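Local coordinates for phosphatidylinositol-specific phospholipase C (Listeria monocytogenes, PDB 2PLC), which is a bacterial enzyme of the phosphatidylinositol-specific phospholipase C family, with a TIM-barrel-type fold, at residues A[84-89]-A[121-126]; A[128-133]-A[152-157]. All blocks are in the same frame, centred on the assembly; numbering follows the deposited sequence.

Interaction 1: residues A[84-89]-A[121-126]; sequences GVLETI and PLINIY
L86 of helix 82-95 meets L122 and I123 of helix 114-125 and Y126, which comes after them in the chain. Its CB and CD1 both lie on the CD2/CE2 side of the Y126 ring, CB 3.8 Å from CE2, and the two side chains slant across each other. CD1 also touches L122 CD2 and I123 CD1, 4.1 Å from each. Leucine suits this place because it is apolar and long enough to carry CD1 between the ring and the aliphatic ends; its second branch, CD2, approaches F130. No hydrogen bond joins the segments directly, so this is apolar packing between two outer helices of the TIM-barrel-type fold. In Y126, chi1 of -63° sets CG anti to the carbonyl carbon, and the CB bond points to helix 82-95. I125 CG2 lies over one face of the ring near its rim. Y126 OH comes within 4.0 Å of E87 CB, and a water in the ring plane lies 2.6 Å from Y126 OH and donates a 3.0 Å hydrogen bond to E87 OE2. Tyrosine suits the place because its ring packs on L86 while its hydroxyl meets water at the exposed margin. Farther out, L82 and S83 touch L122, and L164 and I166 pack on I123.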
loop_
_atom_site.group_PDB
_atom_site.type_symbol
_atom_site.label_atom_id
_atom_site.label_comp_id
_atom_site.label_asym_id
_atom_site.label_seq_id
_atom_site.Cartn_x
_atom_site.Cartn_y
_atom_site.Cartn_z
ATOM N N GLY A 84 -8.244 14.194 -6.081
ATOM C CA GLY A 84 -8.645 14.300 -4.688
ATOM C C GLY A 84 -7.697 13.509 -3.812
ATOM O O GLY A 84 -7.259 13.982 -2.758
ATOM N N VAL A 85 -7.372 12.300 -4.261
ATOM C CA VAL A 85 -6.456 11.417 -3.541
ATOM C C VAL A 85 -5.075 12.072 -3.422
ATOM O O VAL A 85 -4.512 12.144 -2.329
ATOM C CB VAL A 85 -6.330 10.046 -4.257
ATOM C CG1 VAL A 85 -5.266 9.193 -3.596
ATOM C CG2 VAL A 85 -7.660 9.322 -4.222
ATOM N N LEU A 86 -4.547 12.567 -4.541
ATOM C CA LEU A 86 -3.240 13.217 -4.551
ATOM C C LEU A 86 -3.185 14.434 -3.645
ATOM O O LEU A 86 -2.182 14.647 -2.962
ATOM C CB LEU A 86 -2.830 13.603 -5.975
ATOM C CG LEU A 86 -2.556 12.415 -6.897
ATOM C CD1 LEU A 86 -2.105 12.897 -8.266
ATOM C CD2 LEU A 86 -1.502 11.511 -6.273
ATOM N N GLU A 87 -4.264 15.215 -3.604
ATOM C CA GLU A 87 -4.280 16.399 -2.750
ATOM C C GLU A 87 -4.281 16.007 -1.281
ATOM O O GLU A 87 -3.655 16.667 -0.449
ATOM C CB GLU A 87 -5.475 17.298 -3.049
ATOM C CG GLU A 87 -5.622 18.406 -2.023
ATOM C CD GLU A 87 -6.459 19.550 -2.501
ATOM O OE1 GLU A 87 -7.701 19.453 -2.425
ATOM O OE2 GLU A 87 -5.866 20.556 -2.942
ATOM N N THR A 88 -4.981 14.926 -0.966
ATOM C CA THR A 88 -5.043 14.438 0.400
ATOM C C THR A 88 -3.671 13.936 0.837
ATOM O O THR A 88 -3.178 14.329 1.890
ATOM C CB THR A 88 -6.078 13.303 0.541
ATOM O OG1 THR A 88 -7.379 13.788 0.181
ATOM C CG2 THR A 88 -6.114 12.788 1.978
ATOM N N ILE A 89 -3.056 13.080 0.020
ATOM C CA ILE A 89 -1.736 12.518 0.326
ATOM C C ILE A 89 -0.721 13.640 0.509
ATOM O O ILE A 89 0.047 13.666 1.472
ATOM C CB ILE A 89 -1.206 11.633 -0.817
ATOM C CG1 ILE A 89 -2.237 10.586 -1.227
ATOM C CG2 ILE A 89 0.089 10.973 -0.394
ATOM C CD1 ILE A 89 -2.730 9.751 -0.091
ATOM N N PRO A 121 -0.216 14.389 -16.604
ATOM C CA PRO A 121 -0.414 15.800 -16.247
ATOM C C PRO A 121 -0.692 15.990 -14.756
ATOM O O PRO A 121 -0.292 16.992 -14.166
ATOM C CB PRO A 121 -1.627 16.193 -17.088
ATOM C CG PRO A 121 -1.486 15.324 -18.304
ATOM C CD PRO A 121 -1.123 13.996 -17.699
ATOM N N LEU A 122 -1.361 15.009 -14.153
ATOM C CA LEU A 122 -1.702 15.046 -12.732
ATOM C C LEU A 122 -0.508 14.767 -11.835
ATOM O O LEU A 122 -0.317 15.430 -10.819
ATOM C CB LEU A 122 -2.793 14.027 -12.423
ATOM C CG LEU A 122 -4.128 14.590 -11.950
ATOM C CD1 LEU A 122 -4.986 13.434 -11.481
ATOM C CD2 LEU A 122 -3.919 15.592 -10.822
ATOM N N ILE A 123 0.254 13.737 -12.184
ATOM C CA ILE A 123 1.432 13.362 -11.416
ATOM C C ILE A 123 2.468 14.485 -11.484
ATOM O O ILE A 123 3.015 14.894 -10.462
ATOM C CB ILE A 123 2.052 12.041 -11.947
ATOM C CG1 ILE A 123 1.061 10.881 -11.788
ATOM C CG2 ILE A 123 3.355 11.735 -11.224
ATOM C CD1 ILE A 123 0.582 10.650 -10.360
ATOM N N ASN A 124 2.680 15.013 -12.686
ATOM C CA ASN A 124 3.641 16.090 -12.918
ATOM C C ASN A 124 3.366 17.341 -12.084
ATOM O O ASN A 124 4.281 18.102 -11.768
ATOM C CB ASN A 124 3.676 16.446 -14.404
ATOM C CG ASN A 124 4.838 17.342 -14.757
ATOM O OD1 ASN A 124 5.982 17.081 -14.372
ATOM N ND2 ASN A 124 4.554 18.410 -15.489
ATOM N N ILE A 125 2.101 17.554 -11.739
ATOM C CA ILE A 125 1.700 18.698 -10.925
ATOM C C ILE A 125 2.240 18.551 -9.502
ATOM O O ILE A 125 2.556 19.539 -8.836
ATOM C CB ILE A 125 0.149 18.817 -10.882
ATOM C CG1 ILE A 125 -0.379 19.141 -12.273
ATOM C CG2 ILE A 125 -0.298 19.869 -9.897
ATOM C CD1 ILE A 125 0.388 20.252 -12.963
ATOM N N TYR A 126 2.359 17.306 -9.054
ATOM C CA TYR A 126 2.835 17.003 -7.710
ATOM C C TYR A 126 4.199 16.323 -7.703
ATOM O O TYR A 126 4.546 15.650 -6.734
ATOM C CB TYR A 126 1.820 16.102 -7.003
ATOM C CG TYR A 126 0.469 16.744 -6.799
ATOM C CD1 TYR A 126 0.266 17.660 -5.768
ATOM C CD2 TYR A 126 -0.608 16.427 -7.624
ATOM C CE1 TYR A 126 -0.976 18.241 -5.558
ATOM C CE2 TYR A 126 -1.858 17.006 -7.422
ATOM C CZ TYR A 126 -2.031 17.908 -6.385
ATOM O OH TYR A 126 -3.262 18.466 -6.151
HETATM O O HOH W 1 -3.089 20.060 -4.068
#

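Interaction 2: residues A[128-133]-A[152-157]; sequences DYFYTT and ILLLSE
F130 and I152 form a single beta bridge, in which both hydrogen bonds use I152: its N donates to Y129 O at 2.7 Å, with a bent N-H...O angle of 140°, while its O accepts from Y131 N at 3.0 Å along an almost straight line (177°). The bridge attaches the turn and loop of 128-131 to the start of strand 152-157, which runs parallel to strands 101-107 and 169-174 and between them in the barrel-type sheet. In F130, chi1 of -81° puts CG anti to the carbonyl carbon. The F130 and I152 side chains lie side by side, with I152 CB over one ring face in a CH-pi contact, 4.3 Å from the centroid. I152 CG2 approaches F130 CE2 to 3.8 Å, and CD1 lies over the ring near CZ. L154 instead brings CB to the ring edge. A beta-branched isoleucine suits the strand and presents several carbons to the flat phenyl group. Y131 and L153 also run side by side, with L153 CD1 3.8 Å from Y131 CD2. L153 is hydrogen-bonded through its backbone to I101 and M103, and Y131 to G172. A water donates to Y131 O and I152 O and accepts from L154 N at 2.8 Å. Within this buried, largely apolar contact, I152 N and O, Y131 N and O and L154 N thus find partners in the bridge and the water.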
loop_
_atom_site.group_PDB
_atom_site.type_symbol
_atom_site.label_atom_id
_atom_site.label_comp_id
_atom_site.label_asym_id
_atom_site.label_seq_id
_atom_site.Cartn_x
_atom_site.Cartn_y
_atom_site.Cartn_z
ATOM N N ASP A 128 7.109 17.237 -6.963
ATOM C CA ASP A 128 7.971 17.499 -5.812
ATOM C C ASP A 128 7.676 16.554 -4.650
ATOM O O ASP A 128 8.439 16.497 -3.683
ATOM C CB ASP A 128 7.841 18.955 -5.348
ATOM C CG ASP A 128 8.479 19.939 -6.314
ATOM O OD1 ASP A 128 9.490 19.586 -6.962
ATOM O OD2 ASP A 128 7.973 21.076 -6.418
ATOM N N TYR A 129 6.567 15.821 -4.746
ATOM C CA TYR A 129 6.170 14.876 -3.704
ATOM C C TYR A 129 6.393 13.429 -4.127
ATOM O O TYR A 129 5.985 12.502 -3.428
ATOM C CB TYR A 129 4.710 15.086 -3.304
ATOM C CG TYR A 129 4.457 16.388 -2.580
ATOM C CD1 TYR A 129 4.632 16.482 -1.201
ATOM C CD2 TYR A 129 4.042 17.526 -3.275
ATOM C CE1 TYR A 129 4.401 17.679 -0.526
ATOM C CE2 TYR A 129 3.809 18.730 -2.610
ATOM C CZ TYR A 129 3.988 18.796 -1.234
ATOM O OH TYR A 129 3.731 19.972 -0.566
ATOM N N PHE A 130 7.045 13.239 -5.269
ATOM C CA PHE A 130 7.325 11.899 -5.771
ATOM C C PHE A 130 8.809 11.552 -5.783
ATOM O O PHE A 130 9.639 12.365 -6.196
ATOM C CB PHE A 130 6.753 11.726 -7.185
ATOM C CG PHE A 130 5.289 11.413 -7.207
ATOM C CD1 PHE A 130 4.346 12.431 -7.143
ATOM C CD2 PHE A 130 4.852 10.093 -7.247
ATOM C CE1 PHE A 130 2.985 12.143 -7.114
ATOM C CE2 PHE A 130 3.496 9.793 -7.218
ATOM C CZ PHE A 130 2.559 10.822 -7.150
ATOM N N TYR A 131 9.142 10.361 -5.286
ATOM C CA TYR A 131 10.523 9.898 -5.301
ATOM C C TYR A 131 10.804 9.597 -6.762
ATOM O O TYR A 131 10.127 8.770 -7.378
ATOM C CB TYR A 131 10.702 8.626 -4.480
ATOM C CG TYR A 131 12.026 7.924 -4.730
ATOM C CD1 TYR A 131 13.217 8.427 -4.212
ATOM C CD2 TYR A 131 12.078 6.746 -5.473
ATOM C CE1 TYR A 131 14.428 7.768 -4.429
ATOM C CE2 TYR A 131 13.273 6.086 -5.694
ATOM C CZ TYR A 131 14.443 6.597 -5.170
ATOM O OH TYR A 131 15.623 5.919 -5.378
ATOM N N THR A 132 11.829 10.235 -7.302
ATOM C CA THR A 132 12.145 10.048 -8.698
ATOM C C THR A 132 13.638 9.868 -8.959
ATOM O O THR A 132 14.474 10.369 -8.211
ATOM C CB THR A 132 11.575 11.229 -9.504
ATOM O OG1 THR A 132 11.630 10.927 -10.898
ATOM C CG2 THR A 132 12.346 12.516 -9.208
ATOM N N THR A 133 13.956 9.098 -9.997
ATOM C CA THR A 133 15.338 8.829 -10.398
ATOM C C THR A 133 15.454 9.027 -11.912
ATOM O O THR A 133 14.441 9.099 -12.607
ATOM C CB THR A 133 15.760 7.375 -10.059
ATOM O OG1 THR A 133 14.929 6.451 -10.775
ATOM C CG2 THR A 133 15.661 7.113 -8.563
ATOM N N ILE A 152 6.405 10.242 -2.032
ATOM C CA ILE A 152 5.590 9.094 -2.391
ATOM C C ILE A 152 6.416 8.137 -3.237
ATOM O O ILE A 152 7.075 8.554 -4.183
ATOM C CB ILE A 152 4.352 9.519 -3.240
ATOM C CG1 ILE A 152 3.426 10.418 -2.422
ATOM C CG2 ILE A 152 3.580 8.296 -3.736
ATOM C CD1 ILE A 152 2.270 10.989 -3.221
ATOM N N LEU A 153 6.425 6.864 -2.858
ATOM C CA LEU A 153 7.122 5.848 -3.631
ATOM C C LEU A 153 6.020 5.196 -4.462
ATOM O O LEU A 153 5.219 4.431 -3.942
ATOM C CB LEU A 153 7.791 4.814 -2.716
ATOM C CG LEU A 153 8.438 3.645 -3.470
ATOM C CD1 LEU A 153 9.371 4.176 -4.556
ATOM C CD2 LEU A 153 9.188 2.745 -2.517
ATOM N N LEU A 154 5.968 5.521 -5.747
ATOM C CA LEU A 154 4.942 4.985 -6.639
ATOM C C LEU A 154 5.220 3.583 -7.178
ATOM O O LEU A 154 6.328 3.281 -7.614
ATOM C CB LEU A 154 4.731 5.946 -7.817
ATOM C CG LEU A 154 3.646 5.616 -8.848
ATOM C CD1 LEU A 154 2.279 5.727 -8.210
ATOM C CD2 LEU A 154 3.739 6.571 -10.031
ATOM N N LEU A 155 4.202 2.728 -7.143
ATOM C CA LEU A 155 4.312 1.373 -7.674
ATOM C C LEU A 155 3.249 1.291 -8.758
ATOM O O LEU A 155 2.072 1.087 -8.465
ATOM C CB LEU A 155 4.053 0.326 -6.587
ATOM C CG LEU A 155 5.036 0.279 -5.417
ATOM C CD1 LEU A 155 4.628 -0.813 -4.442
ATOM C CD2 LEU A 155 6.437 0.024 -5.936
ATOM N N SER A 156 3.662 1.522 -10.002
ATOM C CA SER A 156 2.746 1.508 -11.143
ATOM C C SER A 156 2.368 0.136 -11.661
ATOM O O SER A 156 3.224 -0.718 -11.882
ATOM C CB SER A 156 3.314 2.326 -12.303
ATOM O OG SER A 156 3.398 3.694 -11.965
ATOM N N GLU A 157 1.076 -0.040 -11.909
ATOM C CA GLU A 157 0.548 -1.285 -12.439
ATOM C C GLU A 157 -0.424 -0.969 -13.566
ATOM O O GLU A 157 -1.503 -0.414 -13.339
ATOM C CB GLU A 157 -0.169 -2.078 -11.348
ATOM C CG GLU A 157 -0.746 -3.396 -11.830
ATOM C CD GLU A 157 -1.348 -4.228 -10.714
ATOM O OE1 GLU A 157 -1.503 -3.710 -9.591
ATOM O OE2 GLU A 157 -1.669 -5.409 -10.961
HETATM O O HOH W 2 7.595 7.561 -6.668
#

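Overall arrangement
Interaction 1 is a partly buried helix-helix contact with its centre about 17 Å from the chain centre, whereas interaction 2 is buried, its centre some 13 Å away, and reaches the sheet strand 152-157. Side-chain packing joins the helices, with a water-mediated link at the exposed margin; interaction 2 adds two backbone hydrogen bonds and a bridging water to its apolar packing. The two follow one another in the chain, helix 114-125 leading toward strand 132-134, and their centres are 11 Å apart. They merge physically: I89 CG2 packs 3.6 Å from I152 CD1, and I123 CD1 lies 3.8 Å from F130 CZ. Helix 82-95 thus takes part in interaction 1 and also covers I152, while its T90 touches both Y126 and Y129.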